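Local atomic coordinates of hydrogenase expression/formation protein HypE (Desulfovibrio vulgaris subsp. vulgaris, PDB entry 2Z1U), a protein that binds ATP and magnesium and probably uses ATP to make the thiocyanate from which the cyanide ligands of [NiFe] hydrogenases derive. Residues H20-D25 with L102-L107; C94-E99 with E108-S113; N231-Q236 with I275-E280. All coordinates share one frame; numbering follows the deposited sequence.

Contact 1 of 3, residues H20-D25 with L102-L107. With ATP (adenosine-5'-triphosphate), chain D.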
# COMPACT_ATOMS: atom_id res chain seq x y z
N HIS A 20 11.35 -14.65 7.35
CA HIS A 20 10.67 -15.63 6.51
C HIS A 20 9.76 -16.55 7.32
O HIS A 20 8.69 -16.93 6.86
CB HIS A 20 11.69 -16.44 5.68
CG HIS A 20 12.46 -15.61 4.70
ND1 HIS A 20 13.68 -15.03 5.00
CD2 HIS A 20 12.18 -15.24 3.43
CE1 HIS A 20 14.11 -14.35 3.96
NE2 HIS A 20 13.23 -14.46 2.99
N ARG A 21 10.18 -16.87 8.55
CA ARG A 21 9.36 -17.66 9.48
C ARG A 21 8.05 -16.93 9.85
O ARG A 21 6.96 -17.51 9.78
CB ARG A 21 10.18 -17.98 10.73
CG ARG A 21 9.58 -19.06 11.60
CD ARG A 21 10.65 -19.81 12.44
NE ARG A 21 11.56 -18.95 13.21
CZ ARG A 21 11.21 -18.13 14.20
NH1 ARG A 21 9.93 -18.01 14.58
NH2 ARG A 21 12.14 -17.41 14.82
N LEU A 22 8.16 -15.66 10.24
CA LEU A 22 6.98 -14.85 10.55
C LEU A 22 6.01 -14.86 9.37
O LEU A 22 4.82 -15.08 9.54
CB LEU A 22 7.38 -13.42 10.86
CG LEU A 22 6.71 -12.56 11.95
CD1 LEU A 22 6.74 -11.12 11.52
CD2 LEU A 22 5.30 -12.99 12.37
N ILE A 23 6.54 -14.60 8.17
CA ILE A 23 5.73 -14.56 6.95
C ILE A 23 5.01 -15.89 6.70
O ILE A 23 3.79 -15.90 6.52
CB ILE A 23 6.56 -14.12 5.71
CG1 ILE A 23 6.96 -12.65 5.83
CG2 ILE A 23 5.79 -14.37 4.42
CD1 ILE A 23 8.01 -12.21 4.79
N SER A 24 5.74 -17.01 6.70
CA SER A 24 5.10 -18.32 6.49
C SER A 24 4.19 -18.77 7.63
O SER A 24 3.08 -19.23 7.39
CB SER A 24 6.12 -19.42 6.13
OG SER A 24 6.58 -19.21 4.80
N ASP A 25 4.66 -18.65 8.86
CA ASP A 25 3.96 -19.25 10.00
C ASP A 25 2.79 -18.42 10.50
O ASP A 25 1.89 -18.95 11.14
CB ASP A 25 4.92 -19.56 11.15
CG ASP A 25 5.99 -20.58 10.77
OD1 ASP A 25 5.97 -21.14 9.65
OD2 ASP A 25 6.88 -20.81 11.61
N LEU A 102 6.84 -4.96 20.23
CA LEU A 102 5.40 -5.22 20.17
C LEU A 102 5.05 -6.63 20.64
O LEU A 102 5.67 -7.61 20.23
CB LEU A 102 4.89 -5.00 18.73
CG LEU A 102 3.46 -4.56 18.39
CD1 LEU A 102 2.74 -5.58 17.50
CD2 LEU A 102 2.60 -4.17 19.58
N ASP A 103 4.07 -6.70 21.54
CA ASP A 103 3.42 -7.94 21.97
C ASP A 103 2.98 -8.72 20.72
O ASP A 103 2.21 -8.22 19.90
CB ASP A 103 2.22 -7.60 22.88
CG ASP A 103 1.52 -8.82 23.46
OD1 ASP A 103 2.00 -9.96 23.31
OD2 ASP A 103 0.47 -8.63 24.11
N MET A 104 3.51 -9.93 20.57
CA MET A 104 3.24 -10.76 19.39
C MET A 104 1.80 -11.24 19.29
O MET A 104 1.32 -11.51 18.19
CB MET A 104 4.16 -11.98 19.38
CG MET A 104 5.58 -11.73 18.92
SD MET A 104 5.82 -11.46 17.16
CE MET A 104 4.62 -12.54 16.38
N ASP A 105 1.12 -11.38 20.43
CA ASP A 105 -0.29 -11.76 20.40
C ASP A 105 -1.18 -10.65 19.86
O ASP A 105 -2.23 -10.93 19.29
CB ASP A 105 -0.79 -12.23 21.77
CG ASP A 105 -2.15 -12.92 21.67
OD1 ASP A 105 -3.10 -12.49 22.37
OD2 ASP A 105 -2.28 -13.89 20.88
N ILE A 106 -0.76 -9.40 20.04
CA ILE A 106 -1.43 -8.26 19.40
C ILE A 106 -1.39 -8.45 17.88
O ILE A 106 -2.42 -8.39 17.21
CB ILE A 106 -0.81 -6.90 19.82
CG1 ILE A 106 -1.09 -6.61 21.30
CG2 ILE A 106 -1.32 -5.76 18.91
CD1 ILE A 106 -0.55 -5.29 21.81
N LEU A 107 -0.20 -8.72 17.35
CA LEU A 107 -0.02 -8.96 15.92
C LEU A 107 -0.87 -10.12 15.40
O LEU A 107 -1.55 -9.98 14.38
CB LEU A 107 1.46 -9.19 15.60
CG LEU A 107 1.83 -9.46 14.14
CD1 LEU A 107 1.49 -8.29 13.22
CD2 LEU A 107 3.32 -9.80 14.04
PG ATP D . 12.10 -6.19 0.69
O1G ATP D . 10.80 -5.80 1.42
O2G ATP D . 13.17 -6.63 1.64
O3G ATP D . 12.57 -5.17 -0.34
PB ATP D . 10.67 -7.97 -1.12
O1B ATP D . 9.61 -6.87 -1.00
O2B ATP D . 11.09 -8.39 -2.50
O3B ATP D . 11.88 -7.55 -0.17
PA ATP D . 9.56 -9.38 1.09
O1A ATP D . 10.74 -9.90 1.91
O2A ATP D . 9.02 -8.08 1.63
O3A ATP D . 10.03 -9.30 -0.47
O5' ATP D . 8.44 -10.46 0.93
C5' ATP D . 8.73 -11.85 0.75
C4' ATP D . 7.42 -12.55 0.46
O4' ATP D . 6.64 -12.48 1.67
C3' ATP D . 6.61 -11.85 -0.62
O3' ATP D . 5.95 -12.85 -1.41
C2' ATP D . 5.55 -11.04 0.14
O2' ATP D . 4.35 -10.96 -0.62
C1' ATP D . 5.36 -11.86 1.43
N9 ATP D . 5.03 -11.03 2.62
C8 ATP D . 5.86 -10.26 3.34
N7 ATP D . 5.20 -9.67 4.36
C5 ATP D . 3.91 -10.06 4.25
C6 ATP D . 2.66 -9.81 5.00
N6 ATP D . 2.68 -8.97 6.06
N1 ATP D . 1.55 -10.41 4.58
C2 ATP D . 1.50 -11.24 3.52
N3 ATP D . 2.62 -11.52 2.80
C4 ATP D . 3.81 -10.96 3.13
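L22, the residue that meets both M104 and L107, rides on a helical turn closed by the backbone bond from D25 N to R21 O (2.7 Å). The contact it makes is wholly apolar and runs through a single methyl: L22 CD2 lies 4.1 Å from M104 CE and equally far from L107 CD2. The two leucines reach toward each other tip to tip, whereas L22 and M104 cross obliquely. Two bends in the methionine chain (chi2 -73°, chi3 -36°) fold its terminal methyl round to L22. M104 begins helix 104-121, and D103 at the N-cap accepts a weak capping bond from D105 N. In this example from the AIR synthase related fold, an N-terminal helix, 17-31, is laid against the first turn of the helix that covers the sheet of the N-terminal domain. L26 and F27 extend the same apolar seam, L26 against L107 and F27 beside L22. Next along the helix, I23 turns to the nucleotide instead. Its CG1 and CG2 lie over one face of the adenine five-membered ring, and I23 CD1 sits tightly against ATP C8, at 3.2 Å. I23 CG2 also approaches the ribose, 3.4 Å from O4' of ATP.

Contact 2 of 3, residues C94-E99 with E108-S113. With ATP (adenosine-5'-triphosphate), chain D.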
# COMPACT_ATOMS: atom_id res chain seq x y z
N CYS A 94 -1.13 -6.16 1.68
CA CYS A 94 -0.98 -5.56 3.01
C CYS A 94 0.48 -5.23 3.31
O CYS A 94 1.36 -6.04 3.11
CB CYS A 94 -1.55 -6.46 4.11
SG CYS A 94 -0.89 -8.11 4.11
N GLY A 95 0.71 -4.03 3.81
CA GLY A 95 2.04 -3.59 4.18
C GLY A 95 2.00 -3.27 5.66
O GLY A 95 1.33 -2.32 6.07
N PHE A 96 2.66 -4.09 6.46
CA PHE A 96 2.75 -3.88 7.91
C PHE A 96 3.96 -3.03 8.24
O PHE A 96 5.04 -3.25 7.69
CB PHE A 96 2.85 -5.23 8.67
CG PHE A 96 1.53 -5.94 8.83
CD1 PHE A 96 0.97 -6.66 7.77
CD2 PHE A 96 0.84 -5.86 10.03
CE1 PHE A 96 -0.25 -7.32 7.93
CE2 PHE A 96 -0.39 -6.51 10.19
CZ PHE A 96 -0.93 -7.25 9.15
N ILE A 97 3.75 -2.04 9.11
CA ILE A 97 4.86 -1.32 9.75
C ILE A 97 4.75 -1.55 11.25
O ILE A 97 3.75 -1.18 11.87
CB ILE A 97 4.86 0.19 9.39
CG1 ILE A 97 4.96 0.37 7.86
CG2 ILE A 97 6.04 0.91 10.11
CD1 ILE A 97 4.67 1.78 7.35
N LEU A 98 5.76 -2.18 11.84
CA LEU A 98 5.65 -2.66 13.21
C LEU A 98 6.76 -2.13 14.10
O LEU A 98 7.91 -1.97 13.65
CB LEU A 98 5.66 -4.19 13.24
CG LEU A 98 4.54 -4.91 12.47
CD1 LEU A 98 4.90 -6.38 12.21
CD2 LEU A 98 3.22 -4.79 13.22
N GLU A 99 6.41 -1.85 15.35
CA GLU A 99 7.37 -1.39 16.35
C GLU A 99 8.05 -2.58 17.03
O GLU A 99 7.37 -3.50 17.53
CB GLU A 99 6.66 -0.51 17.39
CG GLU A 99 7.62 0.09 18.41
CD GLU A 99 6.95 1.00 19.41
OE1 GLU A 99 7.66 1.89 19.95
OE2 GLU A 99 5.74 0.83 19.69
N GLU A 108 -0.84 -11.26 16.10
CA GLU A 108 -1.63 -12.43 15.70
C GLU A 108 -3.15 -12.19 15.73
O GLU A 108 -3.86 -12.64 14.83
CB GLU A 108 -1.27 -13.67 16.55
CG GLU A 108 -2.13 -14.89 16.22
CD GLU A 108 -1.47 -16.22 16.58
OE1 GLU A 108 -1.19 -16.46 17.78
OE2 GLU A 108 -1.27 -17.02 15.65
N ARG A 109 -3.64 -11.49 16.75
CA ARG A 109 -5.05 -11.11 16.81
C ARG A 109 -5.45 -10.22 15.63
O ARG A 109 -6.52 -10.39 15.04
CB ARG A 109 -5.36 -10.38 18.11
CG ARG A 109 -5.45 -11.29 19.33
CD ARG A 109 -6.09 -10.53 20.50
NE ARG A 109 -5.14 -9.66 21.18
CZ ARG A 109 -5.46 -8.59 21.91
NH1 ARG A 109 -6.74 -8.23 22.07
NH2 ARG A 109 -4.50 -7.87 22.48
N VAL A 110 -4.57 -9.28 15.27
CA VAL A 110 -4.83 -8.36 14.15
C VAL A 110 -4.81 -9.12 12.82
O VAL A 110 -5.70 -8.93 11.98
CB VAL A 110 -3.80 -7.22 14.12
CG1 VAL A 110 -3.92 -6.42 12.81
CG2 VAL A 110 -3.99 -6.30 15.33
N VAL A 111 -3.81 -9.98 12.66
CA VAL A 111 -3.68 -10.84 11.48
C VAL A 111 -4.90 -11.77 11.36
O VAL A 111 -5.46 -11.90 10.27
CB VAL A 111 -2.35 -11.65 11.50
CG1 VAL A 111 -2.36 -12.72 10.43
CG2 VAL A 111 -1.16 -10.70 11.29
N ALA A 112 -5.30 -12.40 12.46
CA ALA A 112 -6.52 -13.22 12.51
C ALA A 112 -7.78 -12.44 12.06
O ALA A 112 -8.58 -12.95 11.28
CB ALA A 112 -6.73 -13.81 13.91
N SER A 113 -7.93 -11.22 12.57
CA SER A 113 -9.00 -10.33 12.12
C SER A 113 -8.99 -10.07 10.62
O SER A 113 -10.04 -10.09 9.99
CB SER A 113 -8.94 -8.99 12.86
OG SER A 113 -9.46 -9.11 14.17
PG ATP D . 12.10 -6.19 0.69
O1G ATP D . 10.80 -5.80 1.42
O2G ATP D . 13.17 -6.63 1.64
O3G ATP D . 12.57 -5.17 -0.34
PB ATP D . 10.67 -7.97 -1.12
O1B ATP D . 9.61 -6.87 -1.00
O2B ATP D . 11.09 -8.39 -2.50
O3B ATP D . 11.88 -7.55 -0.17
PA ATP D . 9.56 -9.38 1.09
O1A ATP D . 10.74 -9.90 1.91
O2A ATP D . 9.02 -8.08 1.63
O3A ATP D . 10.03 -9.30 -0.47
O5' ATP D . 8.44 -10.46 0.93
C5' ATP D . 8.73 -11.85 0.75
C4' ATP D . 7.42 -12.55 0.46
O4' ATP D . 6.64 -12.48 1.67
C3' ATP D . 6.61 -11.85 -0.62
O3' ATP D . 5.95 -12.85 -1.41
C2' ATP D . 5.55 -11.04 0.14
O2' ATP D . 4.35 -10.96 -0.62
C1' ATP D . 5.36 -11.86 1.43
N9 ATP D . 5.03 -11.03 2.62
C8 ATP D . 5.86 -10.26 3.34
N7 ATP D . 5.20 -9.67 4.36
C5 ATP D . 3.91 -10.06 4.25
C6 ATP D . 2.66 -9.81 5.00
N6 ATP D . 2.68 -8.97 6.06
N1 ATP D . 1.55 -10.41 4.58
C2 ATP D . 1.50 -11.24 3.52
N3 ATP D . 2.62 -11.52 2.80
C4 ATP D . 3.81 -10.96 3.13
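F96 carries the apolar part of this contact, standing between its strand and two successive valines of the helix. Its CG is anti to the carbonyl carbon (chi1 -79°), which sends the ring off the strand toward V110 and V111. V110 CG1 comes to the ring edge, near the ring plane, 4.4 Å from F96 CE2. V111 CG2 approaches obliquely and is closer, 4.1 Å from F96 CZ. The backbones remain well apart, with the CA atoms of F96 and V111 10.1 Å from each other, so the two segments meet through side chains.

Main-chain bonds hold each element in its own place. Strand 87-99, helix 104-121 and strand 124-133 follow one another as a beta-alpha-beta unit of the AIR synthase related N-terminal domain, and the F96 contact joins the first strand to the helix. The backbone of F96 pairs with D129 and K131 on the parallel neighbour 124-133, while within the helix A112 N bonds to E108 O at 2.8 Å.

Aromatic packing adds a further layer: the F96 ring meets that of F27 on helix 17-31, with the planes inclined by about 45°.

Contacts with the nucleotide fall on the strand side. F96 CD1 is 3.3 Å from the exocyclic N6 of ATP, so the ring that packs on the valines also borders the adenine. Two residues back, with the sulfur held between the backbone N and the carbonyl carbon (chi1 55°), C94 SG lies 3.4 Å from ATP N1.

Charged groups tie the helix to other parts of the chain: E108 OE2 forms a salt bridge with R29 NH2, and R109 makes a cation-pi contact with F64.

Contact 3 of 3, residues N231-Q236 with I275-E280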
# COMPACT_ATOMS: atom_id res chain seq x y z
N ASN A 231 -19.80 17.46 0.82
CA ASN A 231 -19.12 18.65 0.28
C ASN A 231 -18.22 18.27 -0.91
O ASN A 231 -18.15 19.00 -1.91
CB ASN A 231 -18.28 19.33 1.35
CG ASN A 231 -19.06 20.35 2.12
OD1 ASN A 231 -19.58 20.05 3.19
ND2 ASN A 231 -19.16 21.54 1.58
N GLU A 232 -17.53 17.12 -0.78
CA GLU A 232 -16.69 16.61 -1.86
C GLU A 232 -17.53 16.35 -3.09
O GLU A 232 -17.20 16.82 -4.18
CB GLU A 232 -15.99 15.30 -1.46
CG GLU A 232 -15.01 15.45 -0.33
CD GLU A 232 -14.41 14.11 0.06
OE1 GLU A 232 -13.39 14.09 0.77
OE2 GLU A 232 -14.92 13.08 -0.40
N ILE A 233 -18.63 15.64 -2.91
CA ILE A 233 -19.50 15.27 -4.01
C ILE A 233 -20.14 16.53 -4.61
O ILE A 233 -20.10 16.73 -5.83
CB ILE A 233 -20.57 14.26 -3.57
CG1 ILE A 233 -19.93 12.91 -3.20
CG2 ILE A 233 -21.69 14.17 -4.61
CD1 ILE A 233 -20.76 12.05 -2.22
N ALA A 234 -20.72 17.39 -3.77
CA ALA A 234 -21.26 18.66 -4.28
C ALA A 234 -20.22 19.44 -5.10
O ALA A 234 -20.55 19.97 -6.17
CB ALA A 234 -21.83 19.50 -3.13
N GLY A 235 -18.98 19.51 -4.61
CA GLY A 235 -17.90 20.19 -5.32
C GLY A 235 -17.49 19.54 -6.64
O GLY A 235 -17.35 20.23 -7.65
N GLN A 236 -17.32 18.22 -6.63
CA GLN A 236 -16.95 17.47 -7.84
C GLN A 236 -18.08 17.52 -8.86
O GLN A 236 -17.82 17.55 -10.06
CB GLN A 236 -16.64 16.01 -7.51
CG GLN A 236 -15.34 15.79 -6.74
CD GLN A 236 -14.94 14.34 -6.65
OE1 GLN A 236 -14.00 13.91 -7.31
NE2 GLN A 236 -15.62 13.59 -5.80
N ILE A 275 -22.74 6.48 1.26
CA ILE A 275 -23.70 7.38 0.66
C ILE A 275 -23.95 6.88 -0.76
O ILE A 275 -23.01 6.54 -1.47
CB ILE A 275 -23.16 8.84 0.62
CG1 ILE A 275 -23.10 9.41 2.04
CG2 ILE A 275 -24.04 9.76 -0.25
CD1 ILE A 275 -21.72 9.80 2.49
N CYS A 276 -25.22 6.84 -1.15
CA CYS A 276 -25.58 6.44 -2.49
C CYS A 276 -26.44 7.52 -3.13
O CYS A 276 -27.50 7.89 -2.62
CB CYS A 276 -26.32 5.09 -2.46
SG CYS A 276 -27.04 4.56 -4.03
N ILE A 277 -25.98 8.03 -4.27
CA ILE A 277 -26.70 9.07 -5.01
C ILE A 277 -27.06 8.52 -6.39
O ILE A 277 -26.21 7.92 -7.06
CB ILE A 277 -25.87 10.39 -5.08
CG1 ILE A 277 -25.65 10.93 -3.65
CG2 ILE A 277 -26.58 11.47 -5.92
CD1 ILE A 277 -24.62 12.03 -3.51
N LEU A 278 -28.32 8.70 -6.78
CA LEU A 278 -28.92 8.10 -7.98
C LEU A 278 -30.25 8.79 -8.34
O LEU A 278 -30.90 9.38 -7.47
CB LEU A 278 -29.13 6.59 -7.75
CG LEU A 278 -30.40 6.05 -7.06
CD1 LEU A 278 -30.35 4.54 -7.12
CD2 LEU A 278 -30.55 6.51 -5.61
N PRO A 279 -30.70 8.68 -9.62
CA PRO A 279 -31.98 9.29 -10.01
C PRO A 279 -33.15 8.88 -9.11
O PRO A 279 -33.18 7.76 -8.58
CB PRO A 279 -32.21 8.75 -11.42
CG PRO A 279 -30.86 8.47 -11.94
CD PRO A 279 -30.05 8.01 -10.76
N GLU A 280 -34.11 9.78 -8.99
CA GLU A 280 -35.28 9.60 -8.14
C GLU A 280 -36.04 8.29 -8.36
O GLU A 280 -36.45 7.65 -7.39
CB GLU A 280 -36.21 10.82 -8.26
CG GLU A 280 -37.45 10.82 -7.37
CD GLU A 280 -37.17 10.48 -5.91
OE1 GLU A 280 -37.92 9.65 -5.34
OE2 GLU A 280 -36.20 11.03 -5.34
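I233 and I277 have much the same side-chain conformation: in both, CG1 stands anti to the carbonyl carbon (chi1 -67° and -62°) and CD1 is extended beyond it, and the two chains reach toward each other tip to tip. The same chi1 sets I233 CG2 anti to the backbone N, which turns that branch to I277 CD1. The pair illustrates helix-on-sheet packing in the AIR synthase related C-terminal domain, where helix 225-237 lies on one face of the mixed sheet that contains strand 275-278. The strand alternates accordingly. I275 and I277 both point toward the helix, while C276 between them points away and packs on L218. From the helix, I233 meets both isoleucines: its CG2 branch faces I277, and its CD1 reaches I275 CG2 at a looser 4.5 Å. The CA atoms of I233 and I277 are 9.6 Å apart, a separation bridged by the isoleucine side chains. V217 on the neighbouring antiparallel strand touches both I233 and I277, and L226 and T229 continue the helix face over I275. One residue before I233, E232 serves polar partners instead, with a salt bridge from OE2 to R219 NH1. In the apolar layer, the I277 CD1 methyl lies against two branches of one side chain, 3.8 Å from I233 CG2 and 4.1 Å from I233 CD1.

In the fold
Contacts 1 and 2 share helix 104-121 and pack against each other, their centres 8 Å apart. L107 joins them: its CD1 packs 3.9 Å from L98 CD2 and 4.0 Å from F96 CE2. Both also border the same ATP, from helix 17-31 and from strand 87-99. Contact 3 belongs to the C-terminal domain, its centre 42 Å from that of contact 1 and 34 Å from that of contact 2. In the dimer the C-terminal domain of the second subunit reaches the ATP beside contacts 1 and 2, where its T222 and R223 hydrogen-bond to the nucleotide. H20 NE2 also bonds to E232 OE1 of the second subunit; these residues lie in the segments of contacts 1 and 3 but do not touch there.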